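Local coordinates for protein bacteriophage virulence determinant (Salmonella enterica subsp. enterica serovar Typhimurium str. 14028S, PDB 6GGR) that probably acts as a zinc-dependent protease effector that cleaves NF-kappaB subunits inside infected host cells and so dampens inflammatory signalling, at residues E41-P53 with Y67-E79. Residues are numbered along the deposited sequence; the frame is centred on the assembly and turned at random.
Sequences EPMCLAEYLISGP and YDECREVLSRILE
Y67, L74 and L78 pack from one long helix against I50, A46 and L45 in a crossed helix-helix contact, within a fold consistent with a zinc metalloprotease of the PipA family: helix 45-49 crosses segment 67-79 at 113°, then runs into strand 50-51. With CG anti to the backbone N (chi1 174°), the Y67 ring rises from CB to meet P53. Its CG and CD1 lie beneath the proline, P53 CG being 3.4 Å from Y67 CD1 in a CH-pi contact over the face. Further out, Y67 CE1 reaches the backbone at P53 N (3.3 Å), Y67 CZ sits by P53 CD, and Y67 OH ends beside G52 CA and 3.6 Å from I50 CG2. Two turns on, L74 CD2 meets I50 CG1 tip to tip at 3.9 Å. L78 CD1 presses on the backbone of A46, 3.8 Å from A46 CA, while L78 CB abuts L45 CB. Behind this apolar layer, L74 also touches F164 of helix 160-173, which carries the zinc ligands H166 and H170; backbone bonds join S51 to W107 and G52 to L109. Nearer the solvent, P42 CB rests on E79 CG and M43 CG approaches E79 OE2. R71, extended from CG to NE, carries its guanidinium over A46, whose CB lies under one face, 3.3 Å from R71 NH2. E47 OE2 stays 4.5 Å from R71 NH2, well out of the guanidinium plane, at most a long-range attraction with no N-H pointing at the oxygen.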
ATOM      1  N   GLU B  41       1.059 -26.319 -18.334  1.00 50.70           N
ATOM      2  CA  GLU B  41       1.896 -27.093 -17.429  1.00 57.65           C
ATOM      3  C   GLU B  41       2.251 -26.243 -16.214  1.00 53.23           C
ATOM      4  O   GLU B  41       2.899 -25.202 -16.374  1.00 59.31           O
ATOM      5  CB  GLU B  41       3.159 -27.559 -18.133  1.00 71.18           C
ATOM      6  CG  GLU B  41       3.670 -28.916 -17.651  1.00 87.34           C
ATOM      7  CD  GLU B  41       4.498 -28.816 -16.386  1.00 90.27           C
ATOM      8  OE1 GLU B  41       5.430 -27.984 -16.348  1.00 90.31           O
ATOM      9  OE2 GLU B  41       4.213 -29.566 -15.432  1.00 85.92           O
ATOM     10  N   PRO B  42       1.852 -26.634 -14.996  1.00 61.92           N
ATOM     11  CA  PRO B  42       2.076 -25.755 -13.830  1.00 59.92           C
ATOM     12  C   PRO B  42       3.516 -25.299 -13.637  1.00 61.82           C
ATOM     13  O   PRO B  42       3.743 -24.132 -13.296  1.00 50.50           O
ATOM     14  CB  PRO B  42       1.603 -26.625 -12.658  1.00 54.29           C
ATOM     15  CG  PRO B  42       0.579 -27.513 -13.245  1.00 52.95           C
ATOM     16  CD  PRO B  42       1.051 -27.818 -14.638  1.00 56.04           C
ATOM     17  N   MET B  43       4.495 -26.182 -13.826  1.00 68.97           N
ATOM     18  CA  MET B  43       5.882 -25.818 -13.556  1.00 69.06           C
ATOM     19  C   MET B  43       6.458 -24.842 -14.576  1.00 69.83           C
ATOM     20  O   MET B  43       7.645 -24.513 -14.477  1.00 74.24           O
ATOM     21  CB  MET B  43       6.744 -27.080 -13.492  1.00 72.16           C
ATOM     22  CG  MET B  43       6.738 -27.750 -12.125  1.00 86.49           C
ATOM     23  SD  MET B  43       7.347 -29.448 -12.151  1.00 98.24           S
ATOM     24  CE  MET B  43       5.884 -30.323 -12.702  1.00 97.16           C
ATOM     25  N   CYS B  44       5.665 -24.372 -15.540  1.00 75.59           N
ATOM     26  CA  CYS B  44       6.096 -23.354 -16.489  1.00 73.40           C
ATOM     27  C   CYS B  44       5.347 -22.038 -16.329  1.00 61.85           C
ATOM     28  O   CYS B  44       5.585 -21.107 -17.106  1.00 55.43           O
ATOM     29  CB  CYS B  44       5.927 -23.865 -17.924  1.00 80.31           C
ATOM     30  SG  CYS B  44       6.981 -25.270 -18.341  1.00 79.86           S
ATOM     31  N   LEU B  45       4.452 -21.934 -15.342  1.00 53.13           N
ATOM     32  CA  LEU B  45       3.651 -20.724 -15.185  1.00 60.77           C
ATOM     33  C   LEU B  45       4.518 -19.522 -14.833  1.00 60.25           C
ATOM     34  O   LEU B  45       4.245 -18.400 -15.277  1.00 54.08           O
ATOM     35  CB  LEU B  45       2.590 -20.939 -14.106  1.00 43.36           C
ATOM     36  CG  LEU B  45       1.585 -22.064 -14.345  1.00 53.07           C
ATOM     37  CD1 LEU B  45       0.811 -22.349 -13.070  1.00 48.17           C
ATOM     38  CD2 LEU B  45       0.635 -21.711 -15.470  1.00 57.42           C
ATOM     39  N   ALA B  46       5.556 -19.730 -14.021  1.00 60.03           N
ATOM     40  CA  ALA B  46       6.439 -18.630 -13.648  1.00 56.80           C
ATOM     41  C   ALA B  46       7.082 -18.001 -14.880  1.00 56.64           C
ATOM     42  O   ALA B  46       7.081 -16.774 -15.037  1.00 56.92           O
ATOM     43  CB  ALA B  46       7.509 -19.127 -12.677  1.00 49.04           C
ATOM     44  N   GLU B  47       7.648 -18.831 -15.760  1.00 53.77           N
ATOM     45  CA  GLU B  47       8.223 -18.320 -17.002  1.00 62.03           C
ATOM     46  C   GLU B  47       7.170 -17.617 -17.847  1.00 63.53           C
ATOM     47  O   GLU B  47       7.467 -16.630 -18.530  1.00 73.14           O
ATOM     48  CB  GLU B  47       8.866 -19.461 -17.793  1.00 67.03           C
ATOM     49  CG  GLU B  47      10.315 -19.744 -17.419  1.00 79.65           C
ATOM     50  CD  GLU B  47      10.849 -21.017 -18.046  1.00 99.23           C
ATOM     51  OE1 GLU B  47      10.365 -21.400 -19.132  1.00108.31           O
ATOM     52  OE2 GLU B  47      11.751 -21.642 -17.446  1.00106.30           O
ATOM     53  N   TYR B  48       5.931 -18.111 -17.816  1.00 60.81           N
ATOM     54  CA  TYR B  48       4.868 -17.486 -18.595  1.00 63.27           C
ATOM     55  C   TYR B  48       4.499 -16.114 -18.045  1.00 66.21           C
ATOM     56  O   TYR B  48       4.093 -15.232 -18.808  1.00 60.86           O
ATOM     57  CB  TYR B  48       3.629 -18.386 -18.622  1.00 56.72           C
ATOM     58  CG  TYR B  48       3.834 -19.753 -19.254  1.00 57.89           C
ATOM     59  CD1 TYR B  48       4.984 -20.052 -19.975  1.00 58.99           C
ATOM     60  CD2 TYR B  48       2.867 -20.745 -19.132  1.00 59.93           C
ATOM     61  CE1 TYR B  48       5.167 -21.294 -20.549  1.00 65.28           C
ATOM     62  CE2 TYR B  48       3.042 -21.992 -19.704  1.00 58.34           C
ATOM     63  CZ  TYR B  48       4.194 -22.260 -20.411  1.00 65.42           C
ATOM     64  OH  TYR B  48       4.380 -23.497 -20.984  1.00 73.52           O
ATOM     65  N   LEU B  49       4.630 -15.913 -16.734  1.00 51.72           N
ATOM     66  CA  LEU B  49       4.231 -14.654 -16.115  1.00 53.56           C
ATOM     67  C   LEU B  49       5.386 -13.663 -16.008  1.00 55.38           C
ATOM     68  O   LEU B  49       5.175 -12.457 -16.172  1.00 57.37           O
ATOM     69  CB  LEU B  49       3.647 -14.917 -14.724  1.00 47.23           C
ATOM     70  CG  LEU B  49       3.082 -13.712 -13.964  1.00 45.61           C
ATOM     71  CD1 LEU B  49       1.720 -13.310 -14.507  1.00 45.08           C
ATOM     72  CD2 LEU B  49       3.002 -14.002 -12.474  1.00 42.81           C
ATOM     73  N   ILE B  50       6.601 -14.143 -15.748  1.00 63.34           N
ATOM     74  CA  ILE B  50       7.739 -13.292 -15.412  1.00 68.22           C
ATOM     75  C   ILE B  50       8.787 -13.391 -16.512  1.00 59.74           C
ATOM     76  O   ILE B  50       9.173 -14.495 -16.915  1.00 60.35           O
ATOM     77  CB  ILE B  50       8.343 -13.684 -14.052  1.00 61.16           C
ATOM     78  CG1 ILE B  50       7.263 -13.698 -12.963  1.00 57.05           C
ATOM     79  CG2 ILE B  50       9.482 -12.745 -13.676  1.00 55.51           C
ATOM     80  CD1 ILE B  50       6.467 -12.409 -12.841  1.00 53.54           C
ATOM     81  N   SER B  51       9.262 -12.235 -16.980  1.00 63.56           N
ATOM     82  CA  SER B  51      10.362 -12.186 -17.936  1.00 72.54           C
ATOM     83  C   SER B  51      11.709 -12.058 -17.234  1.00 75.85           C
ATOM     84  O   SER B  51      12.638 -12.820 -17.520  1.00 75.13           O
ATOM     85  CB  SER B  51      10.180 -11.017 -18.906  1.00 69.03           C
ATOM     86  OG  SER B  51      10.325  -9.775 -18.240  1.00 72.89           O
ATOM     87  N   GLY B  52      11.829 -11.092 -16.329  1.00 72.24           N
ATOM     88  CA  GLY B  52      13.039 -10.902 -15.571  1.00 76.45           C
ATOM     89  C   GLY B  52      12.838  -9.933 -14.426  1.00 70.73           C
ATOM     90  O   GLY B  52      11.730  -9.443 -14.183  1.00 63.30           O
ATOM     91  N   PRO B  53      13.910  -9.644 -13.691  1.00 67.16           N
ATOM     92  CA  PRO B  53      13.812  -8.663 -12.604  1.00 65.01           C
ATOM     93  C   PRO B  53      13.570  -7.262 -13.139  1.00 69.19           C
ATOM     94  O   PRO B  53      13.945  -6.925 -14.264  1.00 71.95           O
ATOM     95  CB  PRO B  53      15.172  -8.757 -11.900  1.00 66.39           C
ATOM     96  CG  PRO B  53      15.884  -9.932 -12.492  1.00 73.91           C
ATOM     97  CD  PRO B  53      15.255 -10.229 -13.809  1.00 69.31           C
ATOM     98  N   TYR B  67      15.613 -11.773  -6.165  1.00 65.77           N
ATOM     99  CA  TYR B  67      14.816 -12.210  -7.305  1.00 64.37           C
ATOM    100  C   TYR B  67      14.625 -13.722  -7.283  1.00 63.96           C
ATOM    101  O   TYR B  67      13.497 -14.220  -7.386  1.00 62.45           O
ATOM    102  CB  TYR B  67      15.482 -11.766  -8.606  1.00 59.70           C
ATOM    103  CG  TYR B  67      14.811 -12.279  -9.862  1.00 60.24           C
ATOM    104  CD1 TYR B  67      13.768 -11.579 -10.453  1.00 64.27           C
ATOM    105  CD2 TYR B  67      15.232 -13.458 -10.463  1.00 61.49           C
ATOM    106  CE1 TYR B  67      13.160 -12.041 -11.605  1.00 69.00           C
ATOM    107  CE2 TYR B  67      14.628 -13.929 -11.613  1.00 59.03           C
ATOM    108  CZ  TYR B  67      13.593 -13.216 -12.180  1.00 67.38           C
ATOM    109  OH  TYR B  67      12.989 -13.678 -13.326  1.00 68.70           O
ATOM    110  N   ASP B  68      15.719 -14.471  -7.138  1.00 72.32           N
ATOM    111  CA  ASP B  68      15.621 -15.927  -7.121  1.00 75.84           C
ATOM    112  C   ASP B  68      14.782 -16.408  -5.942  1.00 69.48           C
ATOM    113  O   ASP B  68      13.989 -17.346  -6.078  1.00 66.66           O
ATOM    114  CB  ASP B  68      17.021 -16.543  -7.078  1.00 81.21           C
ATOM    115  CG  ASP B  68      17.792 -16.334  -8.373  1.00 83.66           C
ATOM    116  OD1 ASP B  68      17.180 -16.446  -9.457  1.00 84.72           O
ATOM    117  OD2 ASP B  68      19.009 -16.058  -8.308  1.00 75.37           O
ATOM    118  N   GLU B  69      14.937 -15.772  -4.779  1.00 74.52           N
ATOM    119  CA  GLU B  69      14.154 -16.160  -3.609  1.00 73.25           C
ATOM    120  C   GLU B  69      12.666 -15.959  -3.859  1.00 65.04           C
ATOM    121  O   GLU B  69      11.854 -16.857  -3.611  1.00 56.97           O
ATOM    122  CB  GLU B  69      14.607 -15.356  -2.389  1.00 72.48           C
ATOM    123  CG  GLU B  69      16.007 -15.712  -1.905  1.00 82.25           C
ATOM    124  CD  GLU B  69      16.611 -14.652  -1.000  1.00 88.87           C
ATOM    125  OE1 GLU B  69      15.932 -13.641  -0.719  1.00 92.71           O
ATOM    126  OE2 GLU B  69      17.770 -14.830  -0.569  1.00 88.43           O
ATOM    127  N   CYS B  70      12.290 -14.780  -4.359  1.00 62.08           N
ATOM    128  CA  CYS B  70      10.878 -14.487  -4.576  1.00 55.44           C
ATOM    129  C   CYS B  70      10.315 -15.299  -5.735  1.00 47.73           C
ATOM    130  O   CYS B  70       9.168 -15.756  -5.675  1.00 51.00           O
ATOM    131  CB  CYS B  70      10.684 -12.989  -4.817  1.00 50.64           C
ATOM    132  SG  CYS B  70      10.889 -11.967  -3.322  1.00 62.17           S
ATOM    133  N   ARG B  71      11.103 -15.500  -6.794  1.00 54.59           N
ATOM    134  CA  ARG B  71      10.621 -16.272  -7.936  1.00 51.59           C
ATOM    135  C   ARG B  71      10.373 -17.727  -7.554  1.00 54.38           C
ATOM    136  O   ARG B  71       9.391 -18.334  -7.996  1.00 46.67           O
ATOM    137  CB  ARG B  71      11.617 -16.199  -9.094  1.00 53.42           C
ATOM    138  CG  ARG B  71      11.006 -16.608 -10.426  1.00 51.55           C
ATOM    139  CD  ARG B  71      12.047 -17.053 -11.441  1.00 57.71           C
ATOM    140  NE  ARG B  71      11.414 -17.453 -12.696  1.00 69.80           N
ATOM    141  CZ  ARG B  71      10.981 -18.681 -12.971  1.00 76.25           C
ATOM    142  NH1 ARG B  71      11.111 -19.662 -12.086  1.00 82.25           N
ATOM    143  NH2 ARG B  71      10.413 -18.931 -14.142  1.00 72.30           N
ATOM    144  N   GLU B  72      11.268 -18.310  -6.755  1.00 59.03           N
ATOM    145  CA  GLU B  72      11.067 -19.677  -6.285  1.00 61.35           C
ATOM    146  C   GLU B  72       9.745 -19.802  -5.536  1.00 61.37           C
ATOM    147  O   GLU B  72       8.963 -20.727  -5.779  1.00 58.01           O
ATOM    148  CB  GLU B  72      12.242 -20.095  -5.399  1.00 68.20           C
ATOM    149  CG  GLU B  72      12.219 -21.554  -4.968  1.00 82.20           C
ATOM    150  CD  GLU B  72      11.531 -21.771  -3.634  1.00 95.10           C
ATOM    151  OE1 GLU B  72      11.653 -20.900  -2.745  1.00 99.26           O
ATOM    152  OE2 GLU B  72      10.868 -22.816  -3.473  1.00 98.09           O
ATOM    153  N   VAL B  73       9.474 -18.865  -4.623  1.00 56.96           N
ATOM    154  CA  VAL B  73       8.215 -18.881  -3.881  1.00 54.27           C
ATOM    155  C   VAL B  73       7.043 -18.651  -4.826  1.00 48.21           C
ATOM    156  O   VAL B  73       6.016 -19.335  -4.747  1.00 44.13           O
ATOM    157  CB  VAL B  73       8.247 -17.834  -2.753  1.00 50.01           C
ATOM    158  CG1 VAL B  73       6.878 -17.713  -2.072  1.00 49.22           C
ATOM    159  CG2 VAL B  73       9.312 -18.198  -1.735  1.00 53.41           C
ATOM    160  N   LEU B  74       7.176 -17.676  -5.728  1.00 47.07           N
ATOM    161  CA  LEU B  74       6.098 -17.393  -6.671  1.00 49.70           C
ATOM    162  C   LEU B  74       5.780 -18.616  -7.518  1.00 54.85           C
ATOM    163  O   LEU B  74       4.609 -18.901  -7.797  1.00 46.37           O
ATOM    164  CB  LEU B  74       6.476 -16.206  -7.560  1.00 46.59           C
ATOM    165  CG  LEU B  74       5.472 -15.837  -8.656  1.00 42.66           C
ATOM    166  CD1 LEU B  74       4.097 -15.560  -8.075  1.00 42.22           C
ATOM    167  CD2 LEU B  74       5.953 -14.638  -9.447  1.00 40.02           C
ATOM    168  N   SER B  75       6.809 -19.359  -7.929  1.00 42.73           N
ATOM    169  CA  SER B  75       6.589 -20.534  -8.765  1.00 43.69           C
ATOM    170  C   SER B  75       5.802 -21.606  -8.020  1.00 43.06           C
ATOM    171  O   SER B  75       4.890 -22.219  -8.587  1.00 42.74           O
ATOM    172  CB  SER B  75       7.931 -21.088  -9.247  1.00 48.66           C
ATOM    173  OG  SER B  75       7.749 -22.249 -10.038  1.00 82.45           O
ATOM    174  N   ARG B  76       6.143 -21.855  -6.753  1.00 44.08           N
ATOM    175  CA  ARG B  76       5.393 -22.826  -5.962  1.00 45.51           C
ATOM    176  C   ARG B  76       3.925 -22.433  -5.872  1.00 41.37           C
ATOM    177  O   ARG B  76       3.031 -23.254  -6.103  1.00 45.80           O
ATOM    178  CB  ARG B  76       5.988 -22.942  -4.558  1.00 65.71           C
ATOM    179  CG  ARG B  76       7.442 -23.371  -4.500  1.00 76.15           C
ATOM    180  CD  ARG B  76       7.878 -23.620  -3.062  1.00 73.45           C
ATOM    181  NE  ARG B  76       7.714 -22.437  -2.213  1.00 79.57           N
ATOM    182  CZ  ARG B  76       6.629 -22.161  -1.495  1.00 84.80           C
ATOM    183  NH1 ARG B  76       5.580 -22.974  -1.506  1.00 91.74           N
ATOM    184  NH2 ARG B  76       6.588 -21.060  -0.755  1.00 84.36           N
ATOM    185  N   ILE B  77       3.661 -21.170  -5.535  1.00 42.99           N
ATOM    186  CA  ILE B  77       2.289 -20.712  -5.326  1.00 37.38           C
ATOM    187  C   ILE B  77       1.497 -20.781  -6.625  1.00 37.78           C
ATOM    188  O   ILE B  77       0.338 -21.211  -6.639  1.00 39.14           O
ATOM    189  CB  ILE B  77       2.304 -19.293  -4.728  1.00 36.50           C
ATOM    190  CG1 ILE B  77       2.806 -19.359  -3.281  1.00 44.92           C
ATOM    191  CG2 ILE B  77       0.918 -18.646  -4.794  1.00 34.05           C
ATOM    192  CD1 ILE B  77       3.141 -18.018  -2.673  1.00 48.31           C
ATOM    193  N   LEU B  78       2.105 -20.356  -7.735  1.00 36.11           N
ATOM    194  CA  LEU B  78       1.448 -20.480  -9.033  1.00 39.66           C
ATOM    195  C   LEU B  78       1.110 -21.934  -9.331  1.00 45.05           C
ATOM    196  O   LEU B  78       0.004 -22.250  -9.781  1.00 36.62           O
ATOM    197  CB  LEU B  78       2.346 -19.910 -10.130  1.00 47.48           C
ATOM    198  CG  LEU B  78       2.538 -18.395 -10.161  1.00 47.12           C
ATOM    199  CD1 LEU B  78       3.678 -18.037 -11.100  1.00 42.31           C
ATOM    200  CD2 LEU B  78       1.258 -17.701 -10.587  1.00 48.35           C
ATOM    201  N   GLU B  79       2.064 -22.833  -9.087  1.00 47.39           N
ATOM    202  CA  GLU B  79       1.842 -24.252  -9.334  1.00 46.80           C
ATOM    203  C   GLU B  79       0.686 -24.784  -8.493  1.00 45.88           C
ATOM    204  O   GLU B  79      -0.206 -25.470  -9.007  1.00 39.74           O
ATOM    205  CB  GLU B  79       3.134 -25.021  -9.047  1.00 56.96           C
ATOM    206  CG  GLU B  79       3.019 -26.531  -9.119  1.00 78.44           C
ATOM    207  CD  GLU B  79       4.372 -27.214  -9.010  1.00 85.95           C
ATOM    208  OE1 GLU B  79       5.311 -26.591  -8.468  1.00 82.00           O
ATOM    209  OE2 GLU B  79       4.498 -28.369  -9.469  1.00 84.37           O
TER